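Local coordinates for cell wall surface anchor family protein (Streptococcus pneumoniae, PDB 4OQ1), which is an ancillary pilin that probably fixes the pneumococcal pilus fibre to the cell wall, through a chain of CnaB and IgG-rev type beta domains, at residues A[39-43]-A[185-191]; A[121-127]-A[139-145]. The protein carries 3 engineered substitutions. One frame throughout, in Å; residues are numbered along the deposited sequence.

Interaction 1: residues A[39-43]-A[185-191]; sequences EVVSQ and IGEYRYS
Glu39 on helix 37-42 and Gln43 four residues on face the hairpin turn 185-191 with the backbones well separated: the nearest CA atoms are 8.0 Å apart, from Gln43 to Ser191, so side chains alone bridge the gap. The long, acidic Glu39 spans it with CG anti to its own nitrogen (chi1 -171°) and meets the guanidinium of Arg189 coming from the opposite direction. This salt bridge is end-on. Arg189 NH2 reaches Glu39 OE1 at 2.7 Å and OE2 at 3.1 Å, using the syn lone pair of each, while Arg189 NH1 comes to OE1 (2.8 Å) from above the carboxylate plane. The planes of the two flat groups are 35° apart, and OE2 lies in the guanidinium plane while OE1 is tilted from it. Asn36 also donates to OE1, so that oxygen is held by three nitrogens.

At the other end, the hydroxyl of Ser191 donates to Gln43 OE1 over 2.9 Å, tilted from the carbonyl plane. Between these polar links sits Ile185, whose apolar CD1 packs against the amide of Gln43, 3.7 Å from its CD, and lies equally close to Glu39 OE1, beside the carboxylate.

The salt bridge and the Ser191-Gln43 bond make this a polar interface between successive domains. The turn closes the hairpin of strands 177-185 and 189-190 in the prealbumin-like domain, and Tyr188 and Tyr190 bond through their backbones to Thr211. On the helix side, Val40 and Gln43 rest on Val119 of the N-terminal domain.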
loop_
_atom_site.group_PDB
_atom_site.type_symbol
_atom_site.label_atom_id
_atom_site.label_comp_id
_atom_site.label_asym_id
_atom_site.label_seq_id
_atom_site.Cartn_x
_atom_site.Cartn_y
_atom_site.Cartn_z
ATOM N N GLU A 39 -10.204 10.586 11.342
ATOM C CA GLU A 39 -9.712 10.333 9.975
ATOM C C GLU A 39 -10.469 11.055 8.858
ATOM O O GLU A 39 -9.883 11.544 7.943
ATOM C CB GLU A 39 -9.692 8.815 9.682
ATOM C CG GLU A 39 -8.982 8.440 8.356
ATOM C CD GLU A 39 -8.754 6.945 8.157
ATOM O OE1 GLU A 39 -9.714 6.236 7.779
ATOM O OE2 GLU A 39 -7.613 6.446 8.363
ATOM N N VAL A 40 -11.793 11.015 8.886
ATOM C CA VAL A 40 -12.583 11.798 7.939
ATOM C C VAL A 40 -12.169 13.242 7.983
ATOM O O VAL A 40 -11.865 13.836 6.955
ATOM C CB VAL A 40 -14.102 11.741 8.307
ATOM C CG1 VAL A 40 -14.875 12.723 7.494
ATOM C CG2 VAL A 40 -14.647 10.306 8.188
ATOM N N VAL A 41 -12.130 13.822 9.183
ATOM C CA VAL A 41 -11.736 15.239 9.299
ATOM C C VAL A 41 -10.358 15.441 8.668
ATOM O O VAL A 41 -10.137 16.344 7.851
ATOM C CB VAL A 41 -11.692 15.624 10.781
ATOM C CG1 VAL A 41 -10.876 16.872 11.007
ATOM C CG2 VAL A 41 -13.073 15.759 11.349
ATOM N N SER A 42 -9.441 14.544 8.984
ATOM C CA SER A 42 -8.082 14.661 8.443
ATOM C C SER A 42 -8.130 14.752 6.946
ATOM O O SER A 42 -7.302 15.359 6.344
ATOM C CB SER A 42 -7.219 13.516 8.901
ATOM O OG SER A 42 -7.538 12.341 8.222
ATOM N N GLN A 43 -9.137 14.193 6.318
ATOM C CA GLN A 43 -9.151 14.196 4.875
ATOM C C GLN A 43 -9.755 15.481 4.308
ATOM O O GLN A 43 -9.755 15.639 3.070
ATOM C CB GLN A 43 -9.924 13.004 4.327
ATOM C CG GLN A 43 -9.413 11.607 4.616
ATOM C CD GLN A 43 -10.457 10.583 4.139
ATOM O OE1 GLN A 43 -10.625 10.349 2.925
ATOM N NE2 GLN A 43 -11.192 9.998 5.086
ATOM N N ILE A 185 -5.099 5.515 2.424
ATOM C CA ILE A 185 -5.110 5.899 3.841
ATOM C C ILE A 185 -5.426 4.631 4.556
ATOM O O ILE A 185 -6.079 3.763 4.026
ATOM C CB ILE A 185 -6.194 6.968 4.220
ATOM C CG1 ILE A 185 -7.603 6.516 3.816
ATOM C CG2 ILE A 185 -5.868 8.335 3.641
ATOM C CD1 ILE A 185 -8.732 7.360 4.387
ATOM N N GLY A 186 -4.901 4.492 5.751
ATOM C CA GLY A 186 -5.231 3.382 6.551
ATOM C C GLY A 186 -4.575 2.208 5.905
ATOM O O GLY A 186 -3.553 2.347 5.219
ATOM N N GLU A 187 -5.214 1.060 6.050
ATOM C CA GLU A 187 -4.629 -0.173 5.687
ATOM C C GLU A 187 -5.763 -1.077 5.251
ATOM O O GLU A 187 -6.261 -1.888 6.052
ATOM C CB GLU A 187 -3.947 -0.753 6.924
ATOM C CG GLU A 187 -3.229 -2.075 6.816
ATOM C CD GLU A 187 -2.642 -2.490 8.190
ATOM O OE1 GLU A 187 -3.392 -2.612 9.192
ATOM O OE2 GLU A 187 -1.419 -2.699 8.274
ATOM N N TYR A 188 -6.187 -1.003 4.003
ATOM C CA TYR A 188 -5.791 -0.024 3.002
ATOM C C TYR A 188 -7.066 0.390 2.281
ATOM O O TYR A 188 -7.808 -0.478 1.915
ATOM C CB TYR A 188 -4.889 -0.703 1.984
ATOM C CG TYR A 188 -3.579 -1.244 2.499
ATOM C CD1 TYR A 188 -2.488 -0.380 2.820
ATOM C CD2 TYR A 188 -3.403 -2.616 2.691
ATOM C CE1 TYR A 188 -1.267 -0.890 3.270
ATOM C CE2 TYR A 188 -2.179 -3.137 3.151
ATOM C CZ TYR A 188 -1.106 -2.287 3.411
ATOM O OH TYR A 188 0.079 -2.839 3.825
ATOM N N ARG A 189 -7.266 1.679 1.997
ATOM C CA ARG A 189 -8.482 2.231 1.496
ATOM C C ARG A 189 -8.062 3.391 0.663
ATOM O O ARG A 189 -7.198 4.151 1.060
ATOM C CB ARG A 189 -9.414 2.711 2.609
ATOM C CG ARG A 189 -9.653 1.560 3.601
ATOM C CD ARG A 189 -10.593 1.845 4.745
ATOM N NE ARG A 189 -9.780 2.280 5.851
ATOM C CZ ARG A 189 -9.608 3.541 6.226
ATOM N NH1 ARG A 189 -10.250 4.550 5.621
ATOM N NH2 ARG A 189 -8.792 3.769 7.246
ATOM N N TYR A 190 -8.650 3.520 -0.498
ATOM C CA TYR A 190 -8.402 4.640 -1.335
ATOM C C TYR A 190 -8.917 5.909 -0.680
ATOM O O TYR A 190 -9.977 5.911 -0.070
ATOM C CB TYR A 190 -9.141 4.415 -2.684
ATOM C CG TYR A 190 -9.132 5.542 -3.604
ATOM C CD1 TYR A 190 -8.124 5.689 -4.556
ATOM C CD2 TYR A 190 -10.127 6.482 -3.589
ATOM C CE1 TYR A 190 -8.054 6.719 -5.407
ATOM C CE2 TYR A 190 -10.076 7.553 -4.483
ATOM C CZ TYR A 190 -9.079 7.627 -5.408
ATOM O OH TYR A 190 -9.017 8.644 -6.264
ATOM N N SER A 191 -8.181 6.986 -0.838
ATOM C CA SER A 191 -8.704 8.294 -0.546
ATOM C C SER A 191 -8.012 9.227 -1.457
ATOM O O SER A 191 -6.787 9.231 -1.516
ATOM C CB SER A 191 -8.424 8.708 0.901
ATOM O OG SER A 191 -8.441 10.120 1.057
#

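Interaction 2: residues A[121-127]-A[139-145]; sequences YPAEFLF and IVAKKTD
This is side-chain packing with two direct hydrogen bonds, between interior strand 120-129 and the chain leaving edge strand 137-140 of the N-terminal mixed eight-strand sheet, probably the IgG-rev domain. Strand 120-129 is next to the other edge in strand order, yet the two approach each other, their segments running 136° apart. At the 139 end the packing is apolar: Ile139 CD1 lies 3.4 Å from Phe127 CB and 4.0 Å from Phe125 CE2, while CG2 of the same isoleucine sits over a face of the Phe125 ring. Small Ala141 and Ala123 let the chains draw together beyond it, their CB atoms 4.4 Å apart.

Farther along, the contact becomes polar. The Tyr121 hydroxyl donates to Ala141 O at 2.7 Å and is also bonded to Glu35 N, which fixes the ring's outer end. A water takes a weak bond from Glu124 N and donates to Lys142 O. Pro122, which has no N-H to give, offers its carbonyl to Thr144 N in a nearly straight bond (2.8 Å, 172°) that meets the oxygen from above the carbonyl plane; beside it Pro122 CB and Thr144 CG2 pack tightly, 3.3 Å apart. Lys143, extended from a chi1 of -169°, lays its aliphatic part over the tyrosine: CG stands 4.0 Å from the Tyr121 ring centroid, almost on the ring normal, a CH-pi contact.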
loop_
_atom_site.group_PDB
_atom_site.type_symbol
_atom_site.label_atom_id
_atom_site.label_comp_id
_atom_site.label_asym_id
_atom_site.label_seq_id
_atom_site.Cartn_x
_atom_site.Cartn_y
_atom_site.Cartn_z
ATOM N N TYR A 121 -19.776 11.734 3.332
ATOM C CA TYR A 121 -20.398 11.133 4.514
ATOM C C TYR A 121 -21.897 11.302 4.389
ATOM O O TYR A 121 -22.505 12.200 5.017
ATOM C CB TYR A 121 -19.879 11.734 5.753
ATOM C CG TYR A 121 -20.202 10.911 6.950
ATOM C CD1 TYR A 121 -19.183 10.179 7.602
ATOM C CD2 TYR A 121 -21.477 10.816 7.443
ATOM C CE1 TYR A 121 -19.481 9.373 8.676
ATOM C CE2 TYR A 121 -21.794 10.039 8.532
ATOM C CZ TYR A 121 -20.796 9.311 9.154
ATOM O OH TYR A 121 -21.103 8.540 10.298
ATOM N N PRO A 122 -22.504 10.433 3.589
ATOM C CA PRO A 122 -23.946 10.354 3.446
ATOM C C PRO A 122 -24.588 9.825 4.684
ATOM O O PRO A 122 -24.087 8.925 5.314
ATOM C CB PRO A 122 -24.139 9.438 2.255
ATOM C CG PRO A 122 -22.880 8.685 2.155
ATOM C CD PRO A 122 -21.799 9.472 2.730
ATOM N N ALA A 123 -25.763 10.366 4.972
ATOM C CA ALA A 123 -26.489 10.087 6.166
ATOM C C ALA A 123 -27.951 10.615 6.041
ATOM O O ALA A 123 -28.180 11.781 5.860
ATOM C CB ALA A 123 -25.792 10.729 7.340
ATOM N N GLU A 124 -28.903 9.740 6.221
ATOM C CA GLU A 124 -30.268 10.060 6.115
ATOM C C GLU A 124 -30.965 9.989 7.415
ATOM O O GLU A 124 -31.130 8.873 7.946
ATOM C CB GLU A 124 -30.906 9.126 5.175
ATOM C CG GLU A 124 -30.297 9.333 3.758
ATOM C CD GLU A 124 -30.823 8.316 2.705
ATOM O OE1 GLU A 124 -31.751 7.551 2.997
ATOM O OE2 GLU A 124 -30.275 8.333 1.583
ATOM N N PHE A 125 -31.382 11.163 7.912
ATOM C CA PHE A 125 -32.086 11.179 9.178
ATOM C C PHE A 125 -32.949 12.422 9.303
ATOM O O PHE A 125 -32.816 13.407 8.512
ATOM C CB PHE A 125 -31.105 11.087 10.356
ATOM C CG PHE A 125 -30.061 12.167 10.371
ATOM C CD1 PHE A 125 -28.909 12.122 9.586
ATOM C CD2 PHE A 125 -30.238 13.277 11.174
ATOM C CE1 PHE A 125 -28.019 13.167 9.610
ATOM C CE2 PHE A 125 -29.330 14.292 11.208
ATOM C CZ PHE A 125 -28.198 14.225 10.463
ATOM N N LEU A 126 -33.726 12.457 10.376
ATOM C CA LEU A 126 -34.460 13.655 10.676
ATOM C C LEU A 126 -33.948 14.125 11.996
ATOM O O LEU A 126 -33.508 13.326 12.804
ATOM C CB LEU A 126 -35.954 13.337 10.904
ATOM C CG LEU A 126 -36.875 12.781 9.841
ATOM C CD1 LEU A 126 -38.313 12.820 10.307
ATOM C CD2 LEU A 126 -36.724 13.598 8.614
ATOM N N PHE A 127 -34.011 15.412 12.173
ATOM C CA PHE A 127 -33.914 15.981 13.507
ATOM C C PHE A 127 -34.990 17.064 13.788
ATOM O O PHE A 127 -35.384 17.794 12.902
ATOM C CB PHE A 127 -32.472 16.472 13.776
ATOM C CG PHE A 127 -32.013 17.649 12.977
ATOM C CD1 PHE A 127 -32.186 18.950 13.451
ATOM C CD2 PHE A 127 -31.489 17.465 11.716
ATOM C CE1 PHE A 127 -31.711 20.054 12.759
ATOM C CE2 PHE A 127 -31.064 18.564 10.962
ATOM C CZ PHE A 127 -31.195 19.852 11.464
ATOM N N ILE A 139 -26.798 14.191 17.846
ATOM C CA ILE A 139 -27.104 13.039 17.017
ATOM C C ILE A 139 -25.829 12.315 16.549
ATOM O O ILE A 139 -24.925 12.922 16.000
ATOM C CB ILE A 139 -27.855 13.468 15.769
ATOM C CG1 ILE A 139 -29.251 13.896 16.211
ATOM C CG2 ILE A 139 -27.903 12.366 14.708
ATOM C CD1 ILE A 139 -30.130 14.382 15.145
ATOM N N VAL A 140 -25.837 11.002 16.716
ATOM C CA VAL A 140 -24.744 10.146 16.285
ATOM C C VAL A 140 -25.159 9.608 14.894
ATOM O O VAL A 140 -26.005 8.717 14.806
ATOM C CB VAL A 140 -24.478 8.983 17.277
ATOM C CG1 VAL A 140 -23.222 8.230 16.888
ATOM C CG2 VAL A 140 -24.368 9.419 18.733
ATOM N N ALA A 141 -24.589 10.144 13.819
ATOM C CA ALA A 141 -25.162 9.901 12.476
ATOM C C ALA A 141 -24.592 8.630 11.837
ATOM O O ALA A 141 -23.364 8.475 11.795
ATOM C CB ALA A 141 -24.793 11.067 11.586
ATOM N N LYS A 142 -25.450 7.721 11.325
ATOM C CA LYS A 142 -25.004 6.490 10.777
ATOM C C LYS A 142 -24.675 6.815 9.362
ATOM O O LYS A 142 -25.403 7.527 8.708
ATOM C CB LYS A 142 -26.081 5.417 10.798
ATOM C CG LYS A 142 -25.693 4.171 10.012
ATOM C CD LYS A 142 -26.504 3.015 10.562
ATOM C CE LYS A 142 -25.842 1.676 10.194
ATOM N NZ LYS A 142 -25.984 1.533 8.763
ATOM N N LYS A 143 -23.527 6.336 8.925
ATOM C CA LYS A 143 -23.125 6.547 7.515
ATOM C C LYS A 143 -23.947 5.607 6.633
ATOM O O LYS A 143 -24.108 4.441 6.898
ATOM C CB LYS A 143 -21.595 6.329 7.337
ATOM C CG LYS A 143 -21.062 6.775 5.973
ATOM C CD LYS A 143 -19.593 6.350 5.787
ATOM C CE LYS A 143 -19.107 6.883 4.443
ATOM N NZ LYS A 143 -17.631 6.794 4.360
ATOM N N THR A 144 -24.394 6.145 5.527
ATOM C CA THR A 144 -25.102 5.408 4.519
ATOM C C THR A 144 -24.275 5.232 3.190
ATOM O O THR A 144 -23.225 5.762 3.037
ATOM C CB THR A 144 -26.475 6.076 4.257
ATOM O OG1 THR A 144 -27.180 5.319 3.311
ATOM C CG2 THR A 144 -26.292 7.373 3.728
ATOM N N ASP A 145 -24.796 4.448 2.274
ATOM C CA ASP A 145 -24.197 4.250 0.955
ATOM C C ASP A 145 -22.845 3.605 1.039
ATOM O O ASP A 145 -21.912 4.103 0.479
ATOM C CB ASP A 145 -24.026 5.597 0.280
ATOM C CG ASP A 145 -25.313 6.112 -0.386
ATOM O OD1 ASP A 145 -26.388 5.480 -0.270
ATOM O OD2 ASP A 145 -25.234 7.147 -1.060
HETATM O O HOH W 1 -27.952 7.821 8.479
#

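Interactions 1 and 2 lie 19 Å apart between centres, and their nearest atoms come within about 5 Å without touching. Both concern the junction of the N-terminal domain with the prealbumin-like domain that follows. The 121-127/139-145 contact, local in sequence, packs 139-145 on strand 120-129, shortly before the chain reaches strand 150-157. The 39-43/185-191 contact joins residues 142 positions apart and ties the two domains together directly, so it probably restricts their relative orientation. Their characters differ: interaction 2 combines a partly buried apolar end with polar bonds, whereas interaction 1 is a small, mainly polar surface contact.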